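Local coordinates for adenylation domain (PDB 5N9X), which is an adenylation domain of the AMP-binding (ANL) family, modelled here with adenosine-5'-triphosphate and threonine in its pocket, at residues A[383-388]-A[400-405]; A[188-193]-A[340-345]. One frame throughout, in Å; residues are numbered along the deposited sequence.

Interaction 1 (A[383-388]-A[400-405]); sequences AERFTT and RYYHSG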
# COMPACT_ATOMS: atom_id res chain seq x y z
N ALA A 383 -13.81 3.93 17.67
CA ALA A 383 -13.83 4.74 18.88
C ALA A 383 -12.43 4.99 19.42
O ALA A 383 -12.14 6.10 19.84
CB ALA A 383 -14.70 4.05 19.95
N GLU A 384 -11.58 3.97 19.41
CA GLU A 384 -10.24 4.08 19.97
C GLU A 384 -9.23 4.84 19.12
O GLU A 384 -8.43 5.60 19.65
CB GLU A 384 -9.66 2.70 20.24
CG GLU A 384 -10.37 1.91 21.29
CD GLU A 384 -10.01 0.44 21.22
OE1 GLU A 384 -10.79 -0.39 21.75
OE2 GLU A 384 -8.97 0.13 20.59
N ARG A 385 -9.27 4.62 17.81
CA ARG A 385 -8.21 5.10 16.93
C ARG A 385 -8.54 6.39 16.18
O ARG A 385 -7.66 7.02 15.60
CB ARG A 385 -7.84 3.99 15.94
CG ARG A 385 -7.18 2.80 16.57
CD ARG A 385 -6.75 1.84 15.50
NE ARG A 385 -6.02 0.70 16.02
CZ ARG A 385 -5.57 -0.30 15.26
NH1 ARG A 385 -5.77 -0.27 13.95
NH2 ARG A 385 -4.90 -1.31 15.80
N PHE A 386 -9.82 6.77 16.19
CA PHE A 386 -10.26 8.05 15.63
C PHE A 386 -10.91 8.85 16.75
O PHE A 386 -12.02 8.52 17.16
CB PHE A 386 -11.29 7.85 14.49
CG PHE A 386 -10.79 7.06 13.31
CD1 PHE A 386 -10.78 5.67 13.35
CD2 PHE A 386 -10.38 7.70 12.15
CE1 PHE A 386 -10.35 4.94 12.25
CE2 PHE A 386 -9.95 6.98 11.05
CZ PHE A 386 -9.93 5.60 11.10
N THR A 387 -10.22 9.89 17.23
CA THR A 387 -10.69 10.66 18.39
C THR A 387 -10.84 12.15 18.09
O THR A 387 -10.11 12.71 17.26
CB THR A 387 -9.73 10.49 19.58
OG1 THR A 387 -8.38 10.78 19.17
CG2 THR A 387 -9.78 9.08 20.06
N THR A 388 -11.79 12.79 18.77
CA THR A 388 -11.97 14.25 18.74
C THR A 388 -11.96 14.76 20.17
O THR A 388 -12.66 14.21 21.04
CB THR A 388 -13.30 14.67 18.07
OG1 THR A 388 -13.50 13.94 16.84
CG2 THR A 388 -13.33 16.17 17.80
N ARG A 400 -10.17 15.96 14.32
CA ARG A 400 -10.42 14.53 14.45
C ARG A 400 -9.11 13.81 14.10
O ARG A 400 -8.64 13.89 12.96
CB ARG A 400 -11.57 14.11 13.53
CG ARG A 400 -12.07 12.69 13.72
CD ARG A 400 -13.38 12.45 12.99
NE ARG A 400 -13.56 11.02 12.73
CZ ARG A 400 -13.16 10.40 11.63
NH1 ARG A 400 -12.57 11.06 10.65
NH2 ARG A 400 -13.36 9.10 11.51
N TYR A 401 -8.50 13.13 15.07
CA TYR A 401 -7.17 12.56 14.89
C TYR A 401 -7.25 11.05 14.66
O TYR A 401 -7.96 10.37 15.38
CB TYR A 401 -6.28 12.85 16.12
CG TYR A 401 -5.73 14.25 16.20
CD1 TYR A 401 -4.66 14.66 15.38
CD2 TYR A 401 -6.24 15.17 17.12
CE1 TYR A 401 -4.15 15.96 15.46
CE2 TYR A 401 -5.74 16.46 17.20
CZ TYR A 401 -4.70 16.85 16.38
OH TYR A 401 -4.22 18.14 16.48
N TYR A 402 -6.51 10.53 13.68
CA TYR A 402 -6.31 9.08 13.59
C TYR A 402 -4.99 8.69 14.24
O TYR A 402 -3.92 9.26 13.94
CB TYR A 402 -6.34 8.57 12.14
CG TYR A 402 -5.93 7.10 12.05
CD1 TYR A 402 -6.79 6.10 12.47
CD2 TYR A 402 -4.67 6.73 11.59
CE1 TYR A 402 -6.43 4.77 12.42
CE2 TYR A 402 -4.30 5.40 11.52
CZ TYR A 402 -5.19 4.42 11.94
OH TYR A 402 -4.87 3.09 11.88
N HIS A 403 -5.07 7.71 15.12
CA HIS A 403 -3.89 7.26 15.82
C HIS A 403 -3.24 6.17 14.99
O HIS A 403 -3.80 5.10 14.81
CB HIS A 403 -4.26 6.77 17.23
CG HIS A 403 -5.06 7.75 18.04
ND1 HIS A 403 -5.55 7.46 19.29
CD2 HIS A 403 -5.46 9.01 17.76
CE1 HIS A 403 -6.21 8.51 19.76
NE2 HIS A 403 -6.18 9.46 18.86
N SER A 404 -2.06 6.46 14.46
CA SER A 404 -1.41 5.57 13.51
C SER A 404 -0.87 4.31 14.16
O SER A 404 -0.72 3.27 13.52
CB SER A 404 -0.27 6.31 12.79
OG SER A 404 0.87 6.41 13.62
N GLY A 405 -0.56 4.41 15.45
CA GLY A 405 0.12 3.33 16.15
C GLY A 405 1.57 3.22 15.71
O GLY A 405 2.20 2.17 15.86
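The shortest polar contact joins two side chains: T387 OG1 lies 2.6 Å from H403 NE2, at the edge of the imidazole and near its plane. Either atom could be the donor. T387 OG1 takes the crowded position between backbone N and carbonyl carbon (chi1 52°), which turns it to the imidazole; CG2 rests against H403 CE1. Three backbone bonds run beside it. H403 N gives to R385 O at 2.7 Å, in the carbonyl plane. T387 and Y401 form a hydrogen-bonded antiparallel pair, T387 N to Y401 O at 3.0 Å and Y401 N to T387 O at 2.8 Å. F386 and Y402 are the adjacent non-hydrogen-bonded pair. This is a beta hairpin: helix 379-385 ends at R385 and the chain passes straight into strand 386-388, which lies along strand 400-410. On the face shared by F386, Y402 and R400, Y402 CD1 sits over one face of the F386 ring, 3.5 Å from F386 CZ. The ring planes meet obliquely, at 48°. The R400 guanidinium lies nearly parallel to the F386 ring, with R400 NH2 3.4 Å from F386 CD2, while R400 NH1 bonds to S372 O. R385 runs extended beside Y402, and Y375 OH bonds both R385 NH1 and Y402 OH. The R385 side chain is about 5 Å from ATP, that of Y402 about 5 Å from magnesium. H403 stacks with W365.

Interaction 2 (A[188-193]-A[340-345]); sequences FEACSR and PLPGFT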
# COMPACT_ATOMS: atom_id res chain seq x y z
N PHE A 188 -4.62 13.90 -4.02
CA PHE A 188 -3.98 14.47 -5.21
C PHE A 188 -3.86 15.97 -5.14
O PHE A 188 -2.89 16.52 -5.64
CB PHE A 188 -4.71 14.02 -6.49
CG PHE A 188 -4.43 12.58 -6.83
CD1 PHE A 188 -3.31 12.23 -7.58
CD2 PHE A 188 -5.24 11.56 -6.31
CE1 PHE A 188 -3.04 10.90 -7.86
CE2 PHE A 188 -4.97 10.23 -6.57
CZ PHE A 188 -3.86 9.90 -7.34
N GLU A 189 -4.81 16.66 -4.50
CA GLU A 189 -4.57 18.08 -4.26
C GLU A 189 -3.36 18.30 -3.32
O GLU A 189 -2.52 19.15 -3.60
CB GLU A 189 -5.82 18.78 -3.71
CG GLU A 189 -5.87 20.28 -4.06
CD GLU A 189 -6.02 20.56 -5.58
OE1 GLU A 189 -6.94 19.99 -6.20
OE2 GLU A 189 -5.20 21.34 -6.15
N ALA A 190 -3.23 17.52 -2.25
CA ALA A 190 -2.10 17.69 -1.34
C ALA A 190 -0.74 17.52 -2.05
O ALA A 190 0.26 18.13 -1.66
CB ALA A 190 -2.20 16.71 -0.18
N CYS A 191 -0.74 16.69 -3.10
CA CYS A 191 0.47 16.30 -3.80
C CYS A 191 0.78 17.15 -5.03
O CYS A 191 1.85 17.03 -5.63
CB CYS A 191 0.35 14.84 -4.22
SG CYS A 191 0.54 13.69 -2.89
N SER A 192 -0.18 17.98 -5.40
CA SER A 192 -0.14 18.80 -6.61
C SER A 192 1.14 19.64 -6.78
O SER A 192 1.62 19.82 -7.89
CB SER A 192 -1.35 19.73 -6.61
OG SER A 192 -1.04 20.91 -5.90
N ARG A 193 1.67 20.14 -5.66
CA ARG A 193 2.87 20.97 -5.69
C ARG A 193 4.18 20.26 -5.33
O ARG A 193 5.26 20.74 -5.67
CB ARG A 193 2.68 22.19 -4.78
CG ARG A 193 1.93 23.32 -5.45
CD ARG A 193 1.59 24.45 -4.49
NE ARG A 193 1.01 25.60 -5.17
CZ ARG A 193 0.13 26.44 -4.61
NH1 ARG A 193 -0.28 26.25 -3.36
NH2 ARG A 193 -0.35 27.47 -5.30
N PRO A 340 4.24 15.90 6.98
CA PRO A 340 2.86 15.60 6.58
C PRO A 340 2.45 16.30 5.28
O PRO A 340 2.88 17.42 5.05
CB PRO A 340 2.04 16.11 7.76
CG PRO A 340 2.95 15.86 8.94
CD PRO A 340 4.34 16.17 8.43
N LEU A 341 1.65 15.65 4.43
CA LEU A 341 1.09 16.34 3.26
C LEU A 341 0.30 17.58 3.68
O LEU A 341 -0.29 17.59 4.76
CB LEU A 341 0.21 15.41 2.43
CG LEU A 341 0.96 14.15 1.98
CD1 LEU A 341 0.05 13.08 1.36
CD2 LEU A 341 2.09 14.56 1.01
N PRO A 342 0.32 18.62 2.83
CA PRO A 342 -0.38 19.90 3.07
C PRO A 342 -1.74 19.77 3.76
O PRO A 342 -2.03 20.56 4.65
CB PRO A 342 -0.52 20.47 1.65
CG PRO A 342 0.76 20.07 1.00
CD PRO A 342 1.18 18.72 1.64
N GLY A 343 -2.56 18.81 3.40
CA GLY A 343 -3.86 18.76 4.09
C GLY A 343 -3.84 18.49 5.61
O GLY A 343 -4.78 18.84 6.33
N PHE A 344 -2.78 17.84 6.08
CA PHE A 344 -2.70 17.32 7.44
C PHE A 344 -2.27 18.27 8.53
O PHE A 344 -1.34 19.07 8.35
CB PHE A 344 -1.73 16.14 7.48
CG PHE A 344 -2.18 14.97 6.70
CD1 PHE A 344 -3.06 14.06 7.28
CD2 PHE A 344 -1.73 14.76 5.40
CE1 PHE A 344 -3.49 12.96 6.57
CE2 PHE A 344 -2.16 13.66 4.68
CZ PHE A 344 -3.04 12.76 5.27
N THR A 345 -2.90 18.14 9.68
CA THR A 345 -2.25 18.56 10.92
C THR A 345 -1.95 17.29 11.71
O THR A 345 -2.57 16.25 11.49
CB THR A 345 -3.10 19.55 11.74
OG1 THR A 345 -4.24 18.87 12.27
CG2 THR A 345 -3.56 20.67 10.88
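A190 points its methyl toward the 340-345 loop, and L341 and P342 point back. A190 CB meets L341 CB at 3.8 Å, so the methyl touches the base of the leucine side chain rather than its branches. L341 CG stands anti to its carbonyl carbon (chi1 -56°), and CD2 reaches a looser contact with C191 SG at 4.3 Å. The pyrrolidine ring of P342 lies against the helix backbone: CG is 3.3 Å and CD 3.5 Å from A190 O. P342 CD also comes within 4.3 Å of A190 CB. The backbone of G343 passes beside the methyl, with G343 N 4.2 Å from A190 CB. The side-chain contacts are apolar; the backbone atoms A190 O and G343 N lie beside them. A type I beta turn from L341 to F344 sets the loop's shape; F344 N bonds to L341 O at 2.8 Å. The F344 ring turns its edge to L341 CA. The turn links strands 336-340 and 345-349 and meets the last turn of helix 181-191. C191 and L341 both touch M310 of strand 306-310, C191 also packs on W216 of helix 213-222, and F344 lies on L366 of strand 362-367.

Interaction 1 holds neighbouring parts of the chain together as a hairpin, and interaction 2 joins a helix end to a turn 147 residues later. Their chemistry differs accordingly. The 383-388/400-405 pair is partly buried, buries 522 Å², and relies on backbone bonds, a Thr-His bond and aromatic packing. The 188-193/340-345 pair is smaller, at 174 Å², mostly buried, and made by apolar side chains and a proline ring set against a backbone carbonyl. Interaction 1 is also nearer the ligands: the R385 side chain is about 5 Å from ATP, whereas the L341 side chain is about 11 Å from it. Strand 362-367 lies next to both, pairing with 400-410 and with 345-349. The centres are 20 Å apart, yet Y401 packs near T345.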